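Local atomic coordinates of halogenase PltM (Pseudomonas fluorescens, PDB entry 6BZN), a protein that halogenates phenolic substrates as a flavoprotein that binds FAD, with unusual tolerance for different substrates and halides. Residues 87-92 and 141-146; 93-96 and 102-105; 498-503 and 510-515. All coordinates share one frame; numbering follows the deposited sequence.

Interactions 1 and 2 are neighbours, their centres 7 Å apart, while interaction 3 lies 36 to 37 Å from both. Along the chain, interaction 2 sits inside the loop that interaction 1 closes: helix 84-88 runs into helix 92-98, strand 104-107 follows, and helix 140-153 returns to pack against the start of this excursion. Pro92 O comes 3.6 Å from Cys104 SG, and Ile95 CG1 comes 3.5 Å from Tyr88 O, so the two contacts pack directly on each other, near residues that bind FAD. Interaction 3 comes last, at the end of helix 488-502 in the helical C-terminal region, where it joins the helix to the loop that follows, away from the annotated sites.

Interaction 1 of 3, residues 87-92 and 141-146; sequences AYLSHP and QDIDYF
Leu89 meets Ile143 and Phe146 in a buried, purely apolar contact, where the turn leaving helix 84-88 packs against helix 140-153. One methyl of the leucine does the work: Leu89 CD2 lies 3.8 Å from Phe146 CD1, at an oblique angle to the ring, and 4.0 Å from Ile143 CD1, as the leucine and isoleucine side chains slide past each other in opposite directions. Phe146 CG stands opposite its own backbone N (chi1 -177°), which carries the ring out from the helix to the leucine. A looser touch flanks this, Tyr88 CD2 to Phe146 CZ at 4.5 Å, with the phenylalanine near the plane of the tyrosine ring at its edge. The contact lies beside the FAD-binding part of what is probably a Rossmann-type fold: the side chain of Ile143 is about 4 Å from that of Ile33, an FAD-binding residue within what looks like the glycine-rich GxGxxG motif. On the other segment, a type I turn from Tyr88 to His91 presents the leucine. Just ahead of it, Ala87 O accepts both Ser90 N (3.0 Å) and Ser90 OG (2.9 Å), tying Ser90 back to the helix. Leu74 of helix 68-81 and Val99 also pack against Leu89.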
ATOM      1  N   ALA A  87     -14.282  -7.168   7.184  1.00 14.50           N
ATOM      2  CA  ALA A  87     -13.586  -8.380   6.718  1.00 14.50           C
ATOM      3  C   ALA A  87     -13.962  -8.754   5.280  1.00 15.12           C
ATOM      4  O   ALA A  87     -13.149  -9.311   4.565  1.00 15.13           O
ATOM      5  CB  ALA A  87     -13.832  -9.571   7.657  1.00 14.41           C
ATOM      6  N   TYR A  88     -15.177  -8.428   4.850  1.00 16.32           N
ATOM      7  CA  TYR A  88     -15.561  -8.622   3.438  1.00 17.51           C
ATOM      8  C   TYR A  88     -14.556  -8.031   2.455  1.00 16.98           C
ATOM      9  O   TYR A  88     -14.254  -8.643   1.424  1.00 16.66           O
ATOM     10  CB  TYR A  88     -16.930  -8.011   3.123  1.00 18.40           C
ATOM     11  CG  TYR A  88     -18.096  -8.636   3.846  1.00 20.70           C
ATOM     12  CD1 TYR A  88     -17.970  -9.860   4.507  1.00 21.93           C
ATOM     13  CD2 TYR A  88     -19.348  -8.031   3.815  1.00 21.61           C
ATOM     14  CE1 TYR A  88     -19.038 -10.432   5.163  1.00 24.58           C
ATOM     15  CE2 TYR A  88     -20.432  -8.610   4.457  1.00 23.56           C
ATOM     16  CZ  TYR A  88     -20.259  -9.812   5.129  1.00 25.26           C
ATOM     17  OH  TYR A  88     -21.293 -10.432   5.772  1.00 30.63           O
ATOM     18  N   LEU A  89     -14.013  -6.870   2.806  1.00 16.46           N
ATOM     19  CA  LEU A  89     -13.110  -6.152   1.930  1.00 16.12           C
ATOM     20  C   LEU A  89     -11.766  -6.865   1.735  1.00 15.86           C
ATOM     21  O   LEU A  89     -11.026  -6.499   0.846  1.00 15.21           O
ATOM     22  CB  LEU A  89     -12.898  -4.718   2.458  1.00 16.44           C
ATOM     23  CG  LEU A  89     -14.180  -3.887   2.548  1.00 16.69           C
ATOM     24  CD1 LEU A  89     -13.893  -2.536   3.184  1.00 17.47           C
ATOM     25  CD2 LEU A  89     -14.838  -3.726   1.186  1.00 16.67           C
ATOM     26  N   SER A  90     -11.449  -7.878   2.546  1.00 16.07           N
ATOM     27  CA  SER A  90     -10.217  -8.655   2.345  1.00 16.10           C
ATOM     28  C   SER A  90     -10.334  -9.804   1.359  1.00 17.16           C
ATOM     29  O   SER A  90      -9.318 -10.356   0.980  1.00 17.64           O
ATOM     30  CB  SER A  90      -9.701  -9.205   3.670  1.00 16.14           C
ATOM     31  OG  SER A  90     -10.496 -10.272   4.148  1.00 15.94           O
ATOM     32  N   HIS A  91     -11.545 -10.196   0.972  1.00 19.22           N
ATOM     33  CA  HIS A  91     -11.742 -11.398   0.144  1.00 20.49           C
ATOM     34  C   HIS A  91     -12.429 -11.006  -1.176  1.00 19.22           C
ATOM     35  O   HIS A  91     -13.509 -10.453  -1.142  1.00 18.30           O
ATOM     36  CB  HIS A  91     -12.648 -12.420   0.860  1.00 23.49           C
ATOM     37  CG  HIS A  91     -12.245 -12.768   2.266  1.00 27.54           C
ATOM     38  ND1 HIS A  91     -11.163 -13.574   2.561  1.00 29.56           N
ATOM     39  CD2 HIS A  91     -12.826 -12.477   3.458  1.00 29.34           C
ATOM     40  CE1 HIS A  91     -11.069 -13.726   3.871  1.00 29.15           C
ATOM     41  NE2 HIS A  91     -12.072 -13.078   4.437  1.00 30.07           N
ATOM     42  N   PRO A  92     -11.835 -11.322  -2.340  1.00 19.41           N
ATOM     43  CA  PRO A  92     -12.502 -10.937  -3.592  1.00 19.76           C
ATOM     44  C   PRO A  92     -13.898 -11.544  -3.778  1.00 20.59           C
ATOM     45  O   PRO A  92     -14.790 -10.865  -4.298  1.00 19.80           O
ATOM     46  CB  PRO A  92     -11.555 -11.426  -4.692  1.00 20.28           C
ATOM     47  CG  PRO A  92     -10.496 -12.212  -4.030  1.00 20.00           C
ATOM     48  CD  PRO A  92     -10.536 -11.979  -2.564  1.00 19.75           C
ATOM     49  N   GLN A 141     -13.267   3.352  -6.307  1.00 11.14           N
ATOM     50  CA  GLN A 141     -14.546   4.069  -6.280  1.00 11.20           C
ATOM     51  C   GLN A 141     -15.658   3.297  -5.576  1.00 11.31           C
ATOM     52  O   GLN A 141     -16.471   3.884  -4.880  1.00 11.67           O
ATOM     53  CB  GLN A 141     -15.001   4.505  -7.676  1.00 11.35           C
ATOM     54  CG  GLN A 141     -15.248   3.397  -8.681  1.00 11.15           C
ATOM     55  CD  GLN A 141     -16.066   3.884  -9.863  1.00 11.05           C
ATOM     56  OE1 GLN A 141     -15.540   4.520 -10.769  1.00 11.10           O
ATOM     57  NE2 GLN A 141     -17.374   3.578  -9.855  1.00 11.69           N
ATOM     58  N   ASP A 142     -15.716   1.984  -5.769  1.00 11.31           N
ATOM     59  CA  ASP A 142     -16.799   1.181  -5.194  1.00 11.47           C
ATOM     60  C   ASP A 142     -16.450   0.704  -3.798  1.00 11.68           C
ATOM     61  O   ASP A 142     -17.298   0.705  -2.908  1.00 12.56           O
ATOM     62  CB  ASP A 142     -17.134  -0.003  -6.089  1.00 11.72           C
ATOM     63  CG  ASP A 142     -17.840   0.407  -7.398  1.00 12.19           C
ATOM     64  OD1 ASP A 142     -18.278   1.577  -7.561  1.00 12.29           O
ATOM     65  OD2 ASP A 142     -17.943  -0.478  -8.284  1.00 12.64           O
ATOM     66  N   ILE A 143     -15.192   0.325  -3.601  1.00 11.50           N
ATOM     67  CA  ILE A 143     -14.715  -0.124  -2.301  1.00 11.50           C
ATOM     68  C   ILE A 143     -14.840   0.993  -1.267  1.00 11.69           C
ATOM     69  O   ILE A 143     -15.375   0.765  -0.178  1.00 11.30           O
ATOM     70  CB  ILE A 143     -13.248  -0.629  -2.395  1.00 11.34           C
ATOM     71  CG1 ILE A 143     -13.168  -1.894  -3.259  1.00 11.67           C
ATOM     72  CG2 ILE A 143     -12.629  -0.858  -1.021  1.00 11.49           C
ATOM     73  CD1 ILE A 143     -13.835  -3.122  -2.687  1.00 11.91           C
ATOM     74  N   ASP A 144     -14.364   2.186  -1.611  1.00 11.63           N
ATOM     75  CA  ASP A 144     -14.367   3.315  -0.663  1.00 12.43           C
ATOM     76  C   ASP A 144     -15.772   3.796  -0.341  1.00 12.23           C
ATOM     77  O   ASP A 144     -16.045   4.162   0.790  1.00 12.40           O
ATOM     78  CB  ASP A 144     -13.492   4.476  -1.160  1.00 13.25           C
ATOM     79  CG  ASP A 144     -11.990   4.129  -1.125  1.00 14.68           C
ATOM     80  OD1 ASP A 144     -11.627   2.930  -1.097  1.00 15.58           O
ATOM     81  OD2 ASP A 144     -11.164   5.054  -1.127  1.00 18.04           O
ATOM     82  N   TYR A 145     -16.668   3.781  -1.325  1.00 12.25           N
ATOM     83  CA  TYR A 145     -18.032   4.229  -1.080  1.00 12.72           C
ATOM     84  C   TYR A 145     -18.685   3.240  -0.095  1.00 12.30           C
ATOM     85  O   TYR A 145     -19.302   3.651   0.886  1.00 12.10           O
ATOM     86  CB  TYR A 145     -18.851   4.339  -2.370  1.00 13.12           C
ATOM     87  CG  TYR A 145     -20.021   5.331  -2.339  1.00 14.08           C
ATOM     88  CD1 TYR A 145     -20.393   6.013  -1.170  1.00 14.48           C
ATOM     89  CD2 TYR A 145     -20.769   5.575  -3.492  1.00 14.41           C
ATOM     90  CE1 TYR A 145     -21.450   6.918  -1.157  1.00 14.73           C
ATOM     91  CE2 TYR A 145     -21.837   6.469  -3.480  1.00 15.22           C
ATOM     92  CZ  TYR A 145     -22.169   7.140  -2.309  1.00 15.21           C
ATOM     93  OH  TYR A 145     -23.215   8.044  -2.276  1.00 16.38           O
ATOM     94  N   PHE A 146     -18.483   1.943  -0.330  1.00 11.57           N
ATOM     95  CA  PHE A 146     -18.944   0.895   0.600  1.00 11.51           C
ATOM     96  C   PHE A 146     -18.397   1.095   2.017  1.00 11.37           C
ATOM     97  O   PHE A 146     -19.138   0.988   2.983  1.00 11.07           O
ATOM     98  CB  PHE A 146     -18.563  -0.486   0.058  1.00 11.71           C
ATOM     99  CG  PHE A 146     -19.037  -1.629   0.898  1.00 12.23           C
ATOM    100  CD1 PHE A 146     -18.219  -2.158   1.900  1.00 12.59           C
ATOM    101  CD2 PHE A 146     -20.279  -2.197   0.682  1.00 12.71           C
ATOM    102  CE1 PHE A 146     -18.648  -3.232   2.669  1.00 13.06           C
ATOM    103  CE2 PHE A 146     -20.719  -3.257   1.458  1.00 13.11           C
ATOM    104  CZ  PHE A 146     -19.900  -3.784   2.444  1.00 13.44           C
TER

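Interaction 2 of 3, residues 93-96 and 102-105; sequences DKII and SACG
A helix-loop-strand unit is folded back on itself here: helix 92-98 lies against the start of strand 104-107, and Ile95 and Ile96 of the helix meet Ala103 and Cys104 across a short connection. No hydrogen bond crosses between 93-96 and 102-105; the contact is made of methyls and a sulfur. Ile95 reaches over with its CG2 branch, which touches Ala103 CB at 3.5 Å and Cys104 SG at 3.6 Å, so that a single methyl rests against two successive residues. Its other branch, ending in CD1, runs instead toward the turn at 87-92, where Ile95 CD1 packs 3.5 Å from Leu89 O. The isoleucine therefore serves two neighbouring contacts at once, one with each arm. Ile96 comes to the cysteine from a different direction. Its CD1 lies 3.8 Å from Cys104 SG and 3.9 Å from Cys104 O, and seen from the sulfur, Ile95 CG2 and Ile96 CD1 are roughly at right angles. The sulfur reaches this place because Cys104 SG sits between its own backbone N and carbonyl carbon (chi1 72°), turned back toward the helix. Around the contact, Ile143 of helix 140-153 also packs on Ile95, and Ser102 OG is hydrogen-bonded to Thr270 OG1. Ala103 and Gly105 make backbone hydrogen bonds with Phe139 and His137, while Ala136 and Leu138 of strand 134-138 press on Ile95. The geometry is that of a helix laid by its apolar side on a two-stranded antiparallel ribbon, formed by strands 104-107 and 134-138.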
ATOM      1  N   ASP A  93     -14.096 -12.788  -3.335  1.00 20.91           N
ATOM      2  CA  ASP A  93     -15.411 -13.420  -3.494  1.00 23.33           C
ATOM      3  C   ASP A  93     -16.438 -12.710  -2.608  1.00 21.72           C
ATOM      4  O   ASP A  93     -17.553 -12.436  -3.052  1.00 21.80           O
ATOM      5  CB  ASP A  93     -15.350 -14.937  -3.249  1.00 26.14           C
ATOM      6  CG  ASP A  93     -14.471 -15.682  -4.291  1.00 29.57           C
ATOM      7  OD1 ASP A  93     -14.293 -15.204  -5.435  1.00 31.53           O
ATOM      8  OD2 ASP A  93     -13.943 -16.765  -3.958  1.00 35.52           O
ATOM      9  N   LYS A  94     -16.043 -12.336  -1.395  1.00 19.80           N
ATOM     10  CA  LYS A  94     -16.913 -11.554  -0.531  1.00 20.06           C
ATOM     11  C   LYS A  94     -17.158 -10.132  -1.065  1.00 17.49           C
ATOM     12  O   LYS A  94     -18.248  -9.619  -0.892  1.00 16.87           O
ATOM     13  CB  LYS A  94     -16.395 -11.474   0.903  1.00 22.89           C
ATOM     14  CG  LYS A  94     -16.212 -12.808   1.616  1.00 26.46           C
ATOM     15  CD  LYS A  94     -17.527 -13.524   1.911  1.00 29.65           C
ATOM     16  CE  LYS A  94     -17.290 -14.696   2.859  1.00 33.55           C
ATOM     17  NZ  LYS A  94     -18.224 -15.844   2.637  1.00 35.40           N
ATOM     18  N   ILE A  95     -16.158  -9.497  -1.684  1.00 15.84           N
ATOM     19  CA  ILE A  95     -16.367  -8.181  -2.338  1.00 14.58           C
ATOM     20  C   ILE A  95     -17.420  -8.256  -3.440  1.00 14.65           C
ATOM     21  O   ILE A  95     -18.339  -7.435  -3.480  1.00 13.63           O
ATOM     22  CB  ILE A  95     -15.059  -7.609  -2.922  1.00 14.10           C
ATOM     23  CG1 ILE A  95     -14.130  -7.209  -1.775  1.00 14.21           C
ATOM     24  CG2 ILE A  95     -15.326  -6.409  -3.847  1.00 13.89           C
ATOM     25  CD1 ILE A  95     -12.712  -6.923  -2.207  1.00 14.04           C
ATOM     26  N   ILE A  96     -17.288  -9.251  -4.315  1.00 14.81           N
ATOM     27  CA  ILE A  96     -18.231  -9.441  -5.421  1.00 16.47           C
ATOM     28  C   ILE A  96     -19.640  -9.625  -4.852  1.00 16.68           C
ATOM     29  O   ILE A  96     -20.592  -9.013  -5.317  1.00 16.88           O
ATOM     30  CB  ILE A  96     -17.814 -10.662  -6.294  1.00 17.29           C
ATOM     31  CG1 ILE A  96     -16.473 -10.406  -7.013  1.00 18.35           C
ATOM     32  CG2 ILE A  96     -18.897 -11.066  -7.294  1.00 17.71           C
ATOM     33  CD1 ILE A  96     -16.435  -9.252  -7.971  1.00 18.69           C
ATOM     34  N   SER A 102     -18.752  -5.348  -9.849  1.00 12.50           N
ATOM     35  CA  SER A 102     -17.745  -4.508 -10.489  1.00 12.25           C
ATOM     36  C   SER A 102     -16.647  -4.025  -9.523  1.00 12.09           C
ATOM     37  O   SER A 102     -15.714  -3.338  -9.948  1.00 12.10           O
ATOM     38  CB  SER A 102     -18.418  -3.320 -11.159  1.00 12.76           C
ATOM     39  OG  SER A 102     -19.246  -3.742 -12.239  1.00 12.69           O
ATOM     40  N   ALA A 103     -16.725  -4.409  -8.248  1.00 12.00           N
ATOM     41  CA  ALA A 103     -15.908  -3.762  -7.208  1.00 12.33           C
ATOM     42  C   ALA A 103     -14.468  -4.274  -7.086  1.00 12.48           C
ATOM     43  O   ALA A 103     -13.650  -3.642  -6.416  1.00 12.31           O
ATOM     44  CB  ALA A 103     -16.621  -3.844  -5.866  1.00 12.17           C
ATOM     45  N   CYS A 104     -14.153  -5.394  -7.731  1.00 12.54           N
ATOM     46  CA  CYS A 104     -12.783  -5.879  -7.727  1.00 12.95           C
ATOM     47  C   CYS A 104     -12.456  -6.816  -8.867  1.00 13.06           C
ATOM     48  O   CYS A 104     -13.339  -7.387  -9.528  1.00 12.84           O
ATOM     49  CB  CYS A 104     -12.440  -6.570  -6.406  1.00 13.08           C
ATOM     50  SG  CYS A 104     -13.236  -8.171  -6.187  1.00 14.31           S
ATOM     51  N   GLY A 105     -11.161  -6.902  -9.118  1.00 13.16           N
ATOM     52  CA  GLY A 105     -10.563  -8.008  -9.825  1.00 13.67           C
ATOM     53  C   GLY A 105      -9.901  -8.939  -8.816  1.00 14.00           C
ATOM     54  O   GLY A 105     -10.003  -8.754  -7.598  1.00 13.52           O
TER

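Interaction 3 of 3, residues 498-503 and 510-515; sequences LIKEHE and GYSRIS
The flat carboxylate of Glu503 takes hold of Ser512 with both oxygens, the hydroxyl coming in near its plane and the amide from above. Ser512 OG donates to the syn lone pair of Glu503 OE1 at 2.6 Å, whereas Ser512 N comes to Glu503 OE2 at 2.8 Å, 43° out of plane but with a fairly straight N-H (161°). Tyr511 N is also close to Glu503 OE2 (3.0 Å), but at too poor an angle for a bond. The other flat group, the His502 ring, has Leu498 C at its edge, and its ND1 donates in the ring plane to Leu498 O (2.9 Å). Glu503 lies at the C-terminal end region of helix 488-502 and grips a type I turn, Gly510 to Arg513, in the following loop. Glu503 CG lies opposite the backbone N (chi1 -165°) and the chain is extended beyond, carrying the carboxylate across to the turn. An alanine here would remove both acceptors and is likely to leave the Ser512 amide and hydroxyl without their mates and the turn less firmly held. Beside this polar grip, Ile499 CG2 packs on Tyr511 CB at 3.9 Å, the side chains crossing at about a right angle, and Lys500 CG lies 3.6 Å from Ser512 CB. The lysine's amine turns to Glu497 in a salt bridge, Tyr511 OH bonds to Asn425 ND2 of helix 410-441, and Arg418 of that helix donates to Tyr511 O.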
ATOM      1  N   LEU A 498      24.087 -13.620   1.422  1.00 18.98           N
ATOM      2  CA  LEU A 498      23.282 -13.143   2.555  1.00 18.76           C
ATOM      3  C   LEU A 498      22.017 -13.987   2.768  1.00 18.09           C
ATOM      4  O   LEU A 498      21.692 -14.342   3.904  1.00 17.79           O
ATOM      5  CB  LEU A 498      22.913 -11.653   2.384  1.00 18.93           C
ATOM      6  CG  LEU A 498      24.078 -10.661   2.501  1.00 19.06           C
ATOM      7  CD1 LEU A 498      23.646  -9.252   2.135  1.00 19.46           C
ATOM      8  CD2 LEU A 498      24.674 -10.705   3.904  1.00 19.70           C
ATOM      9  N   ILE A 499      21.319 -14.323   1.687  1.00 17.52           N
ATOM     10  CA  ILE A 499      20.105 -15.139   1.798  1.00 17.73           C
ATOM     11  C   ILE A 499      20.463 -16.525   2.385  1.00 18.98           C
ATOM     12  O   ILE A 499      19.813 -16.999   3.313  1.00 18.47           O
ATOM     13  CB  ILE A 499      19.356 -15.262   0.448  1.00 17.94           C
ATOM     14  CG1 ILE A 499      18.824 -13.891   0.000  1.00 18.01           C
ATOM     15  CG2 ILE A 499      18.206 -16.260   0.552  1.00 17.78           C
ATOM     16  CD1 ILE A 499      18.401 -13.818  -1.452  1.00 17.98           C
ATOM     17  N   LYS A 500      21.514 -17.147   1.858  1.00 20.60           N
ATOM     18  CA  LYS A 500      21.993 -18.437   2.372  1.00 22.34           C
ATOM     19  C   LYS A 500      22.352 -18.392   3.857  1.00 22.24           C
ATOM     20  O   LYS A 500      21.995 -19.287   4.607  1.00 21.85           O
ATOM     21  CB  LYS A 500      23.173 -18.927   1.520  1.00 24.26           C
ATOM     22  CG  LYS A 500      22.698 -19.474   0.186  1.00 26.23           C
ATOM     23  CD  LYS A 500      23.696 -19.321  -0.944  1.00 30.11           C
ATOM     24  CE  LYS A 500      24.889 -20.222  -0.784  1.00 32.20           C
ATOM     25  NZ  LYS A 500      25.740 -20.134  -2.006  1.00 34.60           N
ATOM     26  N   GLU A 501      23.032 -17.329   4.264  1.00 23.05           N
ATOM     27  CA  GLU A 501      23.408 -17.104   5.656  1.00 23.98           C
ATOM     28  C   GLU A 501      22.204 -17.041   6.613  1.00 23.65           C
ATOM     29  O   GLU A 501      22.265 -17.572   7.719  1.00 22.79           O
ATOM     30  CB  GLU A 501      24.225 -15.810   5.754  1.00 25.70           C
ATOM     31  CG  GLU A 501      24.772 -15.499   7.140  1.00 28.33           C
ATOM     32  CD  GLU A 501      25.365 -14.112   7.251  1.00 30.06           C
ATOM     33  OE1 GLU A 501      25.588 -13.683   8.397  1.00 32.46           O
ATOM     34  OE2 GLU A 501      25.600 -13.449   6.213  1.00 31.57           O
ATOM     35  N   HIS A 502      21.122 -16.395   6.181  1.00 21.08           N
ATOM     36  CA  HIS A 502      19.961 -16.144   7.044  1.00 20.49           C
ATOM     37  C   HIS A 502      18.829 -17.143   6.897  1.00 20.58           C
ATOM     38  O   HIS A 502      17.908 -17.155   7.706  1.00 19.33           O
ATOM     39  CB  HIS A 502      19.434 -14.730   6.774  1.00 19.79           C
ATOM     40  CG  HIS A 502      20.363 -13.663   7.253  1.00 19.43           C
ATOM     41  ND1 HIS A 502      21.438 -13.227   6.517  1.00 19.77           N
ATOM     42  CD2 HIS A 502      20.390 -12.964   8.410  1.00 20.23           C
ATOM     43  CE1 HIS A 502      22.080 -12.288   7.191  1.00 19.77           C
ATOM     44  NE2 HIS A 502      21.465 -12.114   8.347  1.00 19.93           N
ATOM     45  N   GLU A 503      18.923 -18.000   5.885  1.00 22.11           N
ATOM     46  CA  GLU A 503      17.813 -18.835   5.436  1.00 22.91           C
ATOM     47  C   GLU A 503      17.246 -19.775   6.502  1.00 21.27           C
ATOM     48  O   GLU A 503      16.048 -20.052   6.529  1.00 19.07           O
ATOM     49  CB  GLU A 503      18.277 -19.651   4.225  1.00 25.85           C
ATOM     50  CG  GLU A 503      17.155 -20.285   3.457  1.00 28.19           C
ATOM     51  CD  GLU A 503      17.558 -20.716   2.071  1.00 29.47           C
ATOM     52  OE1 GLU A 503      18.758 -21.026   1.853  1.00 30.30           O
ATOM     53  OE2 GLU A 503      16.651 -20.749   1.207  1.00 31.37           O
ATOM     54  N   GLY A 510      12.830 -22.170   0.547  1.00 17.75           N
ATOM     55  CA  GLY A 510      13.890 -22.353  -0.442  1.00 17.70           C
ATOM     56  C   GLY A 510      14.201 -21.071  -1.200  1.00 17.28           C
ATOM     57  O   GLY A 510      14.371 -21.078  -2.417  1.00 17.79           O
ATOM     58  N   TYR A 511      14.307 -19.977  -0.455  1.00 16.89           N
ATOM     59  CA  TYR A 511      14.605 -18.666  -1.029  1.00 16.55           C
ATOM     60  C   TYR A 511      15.965 -18.604  -1.717  1.00 17.22           C
ATOM     61  O   TYR A 511      16.137 -17.825  -2.641  1.00 16.55           O
ATOM     62  CB  TYR A 511      14.555 -17.579   0.039  1.00 15.91           C
ATOM     63  CG  TYR A 511      13.234 -17.445   0.727  1.00 15.23           C
ATOM     64  CD1 TYR A 511      12.131 -16.881   0.074  1.00 15.00           C
ATOM     65  CD2 TYR A 511      13.079 -17.857   2.044  1.00 14.98           C
ATOM     66  CE1 TYR A 511      10.913 -16.753   0.722  1.00 14.56           C
ATOM     67  CE2 TYR A 511      11.878 -17.715   2.696  1.00 14.63           C
ATOM     68  CZ  TYR A 511      10.798 -17.168   2.034  1.00 14.55           C
ATOM     69  OH  TYR A 511       9.621 -17.051   2.728  1.00 14.37           O
ATOM     70  N   SER A 512      16.934 -19.416  -1.285  1.00 18.12           N
ATOM     71  CA  SER A 512      18.260 -19.391  -1.923  1.00 18.94           C
ATOM     72  C   SER A 512      18.350 -20.177  -3.241  1.00 19.48           C
ATOM     73  O   SER A 512      19.386 -20.129  -3.912  1.00 19.15           O
ATOM     74  CB  SER A 512      19.328 -19.903  -0.969  1.00 20.08           C
ATOM     75  OG  SER A 512      19.138 -21.283  -0.722  1.00 19.90           O
ATOM     76  N   ARG A 513      17.295 -20.898  -3.609  1.00 20.11           N
ATOM     77  CA  ARG A 513      17.274 -21.609  -4.894  1.00 21.34           C
ATOM     78  C   ARG A 513      16.878 -20.686  -6.026  1.00 20.75           C
ATOM     79  O   ARG A 513      15.699 -20.603  -6.403  1.00 19.23           O
ATOM     80  CB  ARG A 513      16.352 -22.820  -4.831  1.00 24.06           C
ATOM     81  CG  ARG A 513      16.810 -23.802  -3.779  1.00 27.12           C
ATOM     82  CD  ARG A 513      16.355 -25.222  -4.073  1.00 30.04           C
ATOM     83  NE  ARG A 513      17.244 -26.199  -3.449  1.00 31.94           N
ATOM     84  CZ  ARG A 513      17.161 -27.519  -3.613  1.00 33.23           C
ATOM     85  NH1 ARG A 513      18.034 -28.310  -2.993  1.00 33.71           N
ATOM     86  NH2 ARG A 513      16.218 -28.058  -4.384  1.00 33.37           N
ATOM     87  N   ILE A 514      17.892 -20.029  -6.587  1.00 20.11           N
ATOM     88  CA  ILE A 514      17.699 -18.944  -7.559  1.00 21.97           C
ATOM     89  C   ILE A 514      17.108 -19.429  -8.889  1.00 21.91           C
ATOM     90  O   ILE A 514      16.422 -18.665  -9.579  1.00 22.06           O
ATOM     91  CB  ILE A 514      19.026 -18.162  -7.789  1.00 22.70           C
ATOM     92  CG1 ILE A 514      19.607 -17.651  -6.465  1.00 23.88           C
ATOM     93  CG2 ILE A 514      18.839 -16.988  -8.741  1.00 23.76           C
ATOM     94  CD1 ILE A 514      18.632 -16.896  -5.579  1.00 24.33           C
ATOM     95  N   SER A 515      17.350 -20.694  -9.247  1.00 21.82           N
ATOM     96  CA  SER A 515      16.813 -21.254 -10.485  1.00 22.28           C
ATOM     97  C   SER A 515      15.297 -21.471 -10.445  1.00 21.36           C
ATOM     98  O   SER A 515      14.654 -21.562 -11.489  1.00 21.14           O
ATOM     99  CB  SER A 515      17.539 -22.559 -10.835  1.00 23.14           C
ATOM    100  OG  SER A 515      17.263 -23.540  -9.867  1.00 25.68           O
TER